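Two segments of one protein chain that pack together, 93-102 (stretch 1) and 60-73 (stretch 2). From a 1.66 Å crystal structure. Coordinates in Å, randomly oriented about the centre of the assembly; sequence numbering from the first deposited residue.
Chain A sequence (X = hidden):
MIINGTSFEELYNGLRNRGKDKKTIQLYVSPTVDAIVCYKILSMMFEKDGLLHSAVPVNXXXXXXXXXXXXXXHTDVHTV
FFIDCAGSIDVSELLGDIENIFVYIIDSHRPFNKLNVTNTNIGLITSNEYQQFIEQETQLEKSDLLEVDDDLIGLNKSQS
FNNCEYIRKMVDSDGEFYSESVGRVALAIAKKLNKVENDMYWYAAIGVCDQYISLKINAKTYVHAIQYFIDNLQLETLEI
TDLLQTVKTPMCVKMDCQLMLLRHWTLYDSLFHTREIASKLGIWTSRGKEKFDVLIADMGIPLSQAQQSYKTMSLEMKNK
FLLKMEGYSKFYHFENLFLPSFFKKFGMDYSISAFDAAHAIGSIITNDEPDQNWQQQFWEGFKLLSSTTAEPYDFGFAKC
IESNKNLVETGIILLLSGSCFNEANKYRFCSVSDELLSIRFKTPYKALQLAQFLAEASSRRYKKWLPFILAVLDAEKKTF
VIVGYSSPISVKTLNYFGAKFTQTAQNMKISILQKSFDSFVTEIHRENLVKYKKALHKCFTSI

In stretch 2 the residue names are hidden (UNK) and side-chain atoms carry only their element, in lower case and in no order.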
# COMPACT_ATOMS: atom_id res chain seq x y z
N GLU A 93 9.24 -24.75 -6.64
CA GLU A 93 10.54 -24.48 -7.25
C GLU A 93 11.39 -23.59 -6.35
O GLU A 93 12.60 -23.81 -6.22
CB GLU A 93 10.34 -23.84 -8.62
CG GLU A 93 11.63 -23.45 -9.33
CD GLU A 93 11.37 -22.98 -10.75
OE1 GLU A 93 11.83 -23.65 -11.70
OE2 GLU A 93 10.69 -21.94 -10.92
N LEU A 94 10.77 -22.60 -5.71
CA LEU A 94 11.52 -21.66 -4.89
C LEU A 94 12.09 -22.36 -3.66
O LEU A 94 13.29 -22.24 -3.37
CB LEU A 94 10.62 -20.49 -4.47
CG LEU A 94 11.27 -19.44 -3.58
CD1 LEU A 94 12.33 -18.67 -4.37
CD2 LEU A 94 10.25 -18.49 -2.99
N LEU A 95 11.26 -23.13 -2.95
CA LEU A 95 11.63 -23.62 -1.63
C LEU A 95 12.00 -25.09 -1.58
O LEU A 95 12.64 -25.50 -0.61
CB LEU A 95 10.47 -23.38 -0.65
CG LEU A 95 10.00 -21.93 -0.57
CD1 LEU A 95 8.77 -21.83 0.34
CD2 LEU A 95 11.10 -21.02 -0.07
N GLY A 96 11.62 -25.88 -2.58
CA GLY A 96 11.94 -27.30 -2.58
C GLY A 96 11.25 -28.09 -1.48
O GLY A 96 10.03 -28.23 -1.49
N ASP A 97 12.03 -28.60 -0.52
CA ASP A 97 11.50 -29.40 0.58
C ASP A 97 10.41 -28.64 1.33
O ASP A 97 10.71 -27.74 2.12
CB ASP A 97 12.62 -29.81 1.54
CG ASP A 97 13.32 -31.09 1.11
OD1 ASP A 97 12.63 -31.99 0.59
OD2 ASP A 97 14.55 -31.19 1.30
N ILE A 98 9.16 -29.02 1.10
CA ILE A 98 8.00 -28.26 1.57
C ILE A 98 6.96 -29.20 2.15
O ILE A 98 6.06 -28.78 2.89
CB ILE A 98 7.39 -27.43 0.43
CG1 ILE A 98 8.35 -26.34 -0.04
CG2 ILE A 98 6.06 -26.85 0.83
CD1 ILE A 98 7.85 -25.63 -1.27
N GLU A 99 7.06 -30.48 1.81
CA GLU A 99 5.97 -31.42 2.04
C GLU A 99 5.93 -31.98 3.45
O GLU A 99 4.99 -32.71 3.77
CB GLU A 99 6.06 -32.55 1.01
CG GLU A 99 6.28 -32.04 -0.42
CD GLU A 99 6.04 -33.10 -1.48
OE1 GLU A 99 5.76 -32.72 -2.64
OE2 GLU A 99 6.12 -34.30 -1.16
N ASN A 100 6.90 -31.65 4.30
CA ASN A 100 6.84 -32.03 5.71
C ASN A 100 6.09 -31.02 6.57
O ASN A 100 5.63 -31.37 7.66
CB ASN A 100 8.25 -32.19 6.27
CG ASN A 100 9.06 -33.25 5.54
OD1 ASN A 100 9.85 -32.95 4.66
ND2 ASN A 100 8.84 -34.51 5.91
N ILE A 101 5.98 -29.78 6.10
CA ILE A 101 5.34 -28.70 6.84
C ILE A 101 3.98 -28.43 6.19
O ILE A 101 3.72 -28.82 5.05
CB ILE A 101 6.23 -27.44 6.84
CG1 ILE A 101 7.50 -27.69 7.67
CG2 ILE A 101 5.48 -26.22 7.37
CD1 ILE A 101 7.25 -27.83 9.15
N PHE A 102 3.12 -27.75 6.94
CA PHE A 102 1.85 -27.27 6.39
C PHE A 102 2.05 -25.86 5.85
O PHE A 102 2.45 -24.96 6.60
CB PHE A 102 0.76 -27.33 7.46
CG PHE A 102 0.36 -28.74 7.82
CD1 PHE A 102 1.13 -29.49 8.69
CD2 PHE A 102 -0.78 -29.31 7.26
CE1 PHE A 102 0.77 -30.81 9.00
CE2 PHE A 102 -1.14 -30.60 7.56
CZ PHE A 102 -0.37 -31.36 8.44
N UNK A 60 11.26 -9.47 0.00
CA UNK A 60 11.43 -10.06 -1.33
C UNK A 60 11.47 -11.57 -1.17
O UNK A 60 11.49 -12.10 -0.05
c UNK A 60 13.93 -9.74 -1.20
c UNK A 60 12.68 -9.51 -2.02
n UNK A 60 14.66 -8.65 -0.91
o UNK A 60 14.27 -10.89 -0.85
N UNK A 61 11.50 -12.28 -2.30
CA UNK A 61 11.46 -13.73 -2.23
C UNK A 61 12.79 -14.35 -1.82
O UNK A 61 12.81 -15.50 -1.33
c UNK A 61 7.70 -13.21 -5.07
c UNK A 61 9.05 -13.40 -4.86
c UNK A 61 9.51 -14.13 -3.78
o UNK A 61 5.44 -13.57 -4.36
c UNK A 61 10.98 -14.33 -3.55
c UNK A 61 6.78 -13.77 -4.19
c UNK A 61 8.58 -14.67 -2.92
c UNK A 61 7.23 -14.49 -3.11
N UNK A 62 13.90 -13.64 -2.01
CA UNK A 62 15.18 -14.14 -1.54
C UNK A 62 15.17 -14.26 -0.02
O UNK A 62 15.65 -15.25 0.54
o UNK A 62 18.59 -12.18 -3.19
c UNK A 62 16.31 -13.22 -2.00
c UNK A 62 16.36 -12.98 -3.49
o UNK A 62 17.47 -11.42 -4.91
c UNK A 62 17.56 -12.13 -3.89
N UNK A 63 14.67 -13.23 0.67
CA UNK A 63 14.58 -13.26 2.12
C UNK A 63 13.63 -14.37 2.58
O UNK A 63 13.96 -15.16 3.48
o UNK A 63 15.10 -10.92 2.34
c UNK A 63 13.87 -11.95 4.16
c UNK A 63 14.10 -11.90 2.65
N UNK A 64 12.45 -14.43 1.96
CA UNK A 64 11.51 -15.49 2.27
C UNK A 64 12.19 -16.86 2.18
O UNK A 64 12.10 -17.67 3.10
c UNK A 64 7.81 -15.82 1.20
c UNK A 64 10.30 -15.40 1.33
c UNK A 64 9.38 -17.73 1.02
c UNK A 64 9.16 -16.38 1.65
N UNK A 65 12.89 -17.11 1.07
CA UNK A 65 13.52 -18.41 0.87
C UNK A 65 14.60 -18.67 1.91
O UNK A 65 14.71 -19.79 2.43
o UNK A 65 14.68 -19.75 -0.77
c UNK A 65 14.11 -18.47 -0.54
N UNK A 66 15.38 -17.64 2.27
CA UNK A 66 16.47 -17.83 3.22
C UNK A 66 15.95 -18.14 4.61
O UNK A 66 16.47 -19.03 5.29
c UNK A 66 20.46 -14.69 0.07
c UNK A 66 19.33 -15.39 2.16
n UNK A 66 20.38 -15.47 1.15
c UNK A 66 18.33 -16.54 2.04
n UNK A 66 19.55 -13.75 -0.16
c UNK A 66 17.36 -16.59 3.23
n UNK A 66 21.47 -14.86 -0.77
N UNK A 67 14.93 -17.40 5.07
CA UNK A 67 14.39 -17.67 6.41
C UNK A 67 13.72 -19.04 6.44
O UNK A 67 13.89 -19.80 7.40
c UNK A 67 12.71 -16.94 8.13
c UNK A 67 14.13 -15.23 6.97
c UNK A 67 13.41 -16.56 6.83
N UNK A 68 12.93 -19.35 5.40
CA UNK A 68 12.30 -20.67 5.33
C UNK A 68 13.34 -21.77 5.47
O UNK A 68 13.19 -22.67 6.31
c UNK A 68 11.53 -20.80 4.02
c UNK A 68 11.17 -23.19 3.29
c UNK A 68 8.62 -23.22 4.35
c UNK A 68 10.68 -22.06 3.92
c UNK A 68 9.40 -22.09 4.45
c UNK A 68 9.13 -24.35 3.73
c UNK A 68 10.39 -24.34 3.20
N UNK A 69 14.43 -21.69 4.71
CA UNK A 69 15.46 -22.72 4.77
C UNK A 69 16.09 -22.80 6.16
O UNK A 69 16.34 -23.89 6.68
c UNK A 69 17.60 -23.56 3.68
c UNK A 69 18.72 -23.22 2.72
n UNK A 69 20.90 -24.02 1.80
c UNK A 69 19.72 -24.37 2.62
c UNK A 69 16.53 -22.46 3.72
N UNK A 70 16.35 -21.64 6.79
CA UNK A 70 16.92 -21.63 8.13
C UNK A 70 15.94 -22.16 9.17
O UNK A 70 16.37 -22.68 10.21
o UNK A 70 19.15 -21.31 11.45
c UNK A 70 19.04 -20.85 10.29
c UNK A 70 17.35 -20.20 8.50
c UNK A 70 17.80 -20.03 9.95
o UNK A 70 19.89 -21.05 9.40
N UNK A 71 14.64 -22.07 8.91
CA UNK A 71 13.62 -22.45 9.88
C UNK A 71 13.28 -23.93 9.81
O UNK A 71 13.30 -24.63 10.82
o UNK A 71 12.62 -20.23 9.86
c UNK A 71 11.23 -22.08 10.59
c UNK A 71 12.35 -21.62 9.65
N UNK A 72 12.92 -24.41 8.61
CA UNK A 72 12.42 -25.77 8.47
C UNK A 72 13.48 -26.76 8.92
O UNK A 72 14.64 -26.71 8.49
c UNK A 72 11.99 -26.01 7.01
c UNK A 72 10.22 -27.22 5.65
c UNK A 72 11.02 -27.19 6.93
c UNK A 72 13.21 -26.26 6.12
N UNK A 73 13.08 -27.67 9.82
CA UNK A 73 13.97 -28.68 10.33
C UNK A 73 14.91 -28.22 11.42
O UNK A 73 15.77 -29.02 11.84
O HOH W 1 15.21 -20.33 -3.22

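Position 60 carries two side-chain carbons, the second bearing one oxygen and one nitrogen, a terminal amide that lies out of reach of stretch 1. This is Asn 60, the N-cap of the helix that follows; its OD1 accepts from the backbone N of position 63 at 2.8 Å. At position 61 one carbon leads to a six-carbon ring bearing an oxygen, a phenol, and a ring carbon approaches Leu 94 CD2. The residue is Tyr 61, with CD1 4.2 Å from Leu 94 CD2, which meets the ring obliquely.

Position 62 has three carbons, the third with two oxygens, and points away from stretch 1: Glu 62. Position 63 has one carbon carrying an oxygen and a carbon, and touches nothing on stretch 1. It is Thr 63, whose N is the donor to Asn 60 OD1.

Four carbons forked at the second mark position 64, and one tip reaches both Leu 94 and Leu 95. This is Leu 64; its CD2 is 4.2 Å from Leu 94 CD2 and 3.9 Å from Leu 95 CD2. Position 65 has a single carbon and an oxygen, and Leu 95 CD2 comes within 3.7 Å of its CA. It is Ser 65. Its OG is 2.6 Å from a water that donates to Leu 94 O at 2.7 Å, so the water bridges the two stretches.

Position 66 shows three carbons, a nitrogen, then a carbon with two more nitrogens, a guanidinium; the CA-to-CB bond points away from stretch 1, and the side chain makes no contact with it. This is Arg 66, whose NH1 forms a salt bridge with Glu 62 OE1 at 3.5 Å, one turn back. Position 67, one carbon carrying two others, is out of reach of stretch 1 and is Val 67.

At position 68 one carbon bears a six-carbon ring without a heteroatom; the CA-to-CB bond points toward stretch 1, and the side chain touches Leu 95, Asp 97 and Ile 98. This is Phe 68. Leu 95 CD1 sits over one face, 3.9 Å from the ring centroid and nearly on its normal, a CH-pi contact, while Asp 97 O lies at the edge, 3.6 Å from Phe 68 CE2.

Position 69, four carbons in a row ending in nitrogen, is Lys 69, fully extended and leading away. Position 70, three carbons with two terminal oxygens, is Glu 70, out of reach. Position 71, one carbon with an oxygen and a carbon, also misses stretch 1; it is Thr 71, whose OG1 donates to Val 67 O at 2.8 Å.

Position 72 has four carbons forked at the first, with one two-carbon arm extending to Asp 97 and Ile 101. It is Ile 72, and its CD1 packs 3.4 Å from Ile 101 CG1. Position 73 has no side-chain atoms and positive phi: Gly 73.

The contact is mainly apolar, with no direct hydrogen bond between the stretches. Residues 61, 64, 65, 68 and 72 form the helical stripe and its continuation that meet stretch 1; the contact buries 450 Å², both sides summed.

Stretch 2, residues 60-73: NYETLSRVFKETIG
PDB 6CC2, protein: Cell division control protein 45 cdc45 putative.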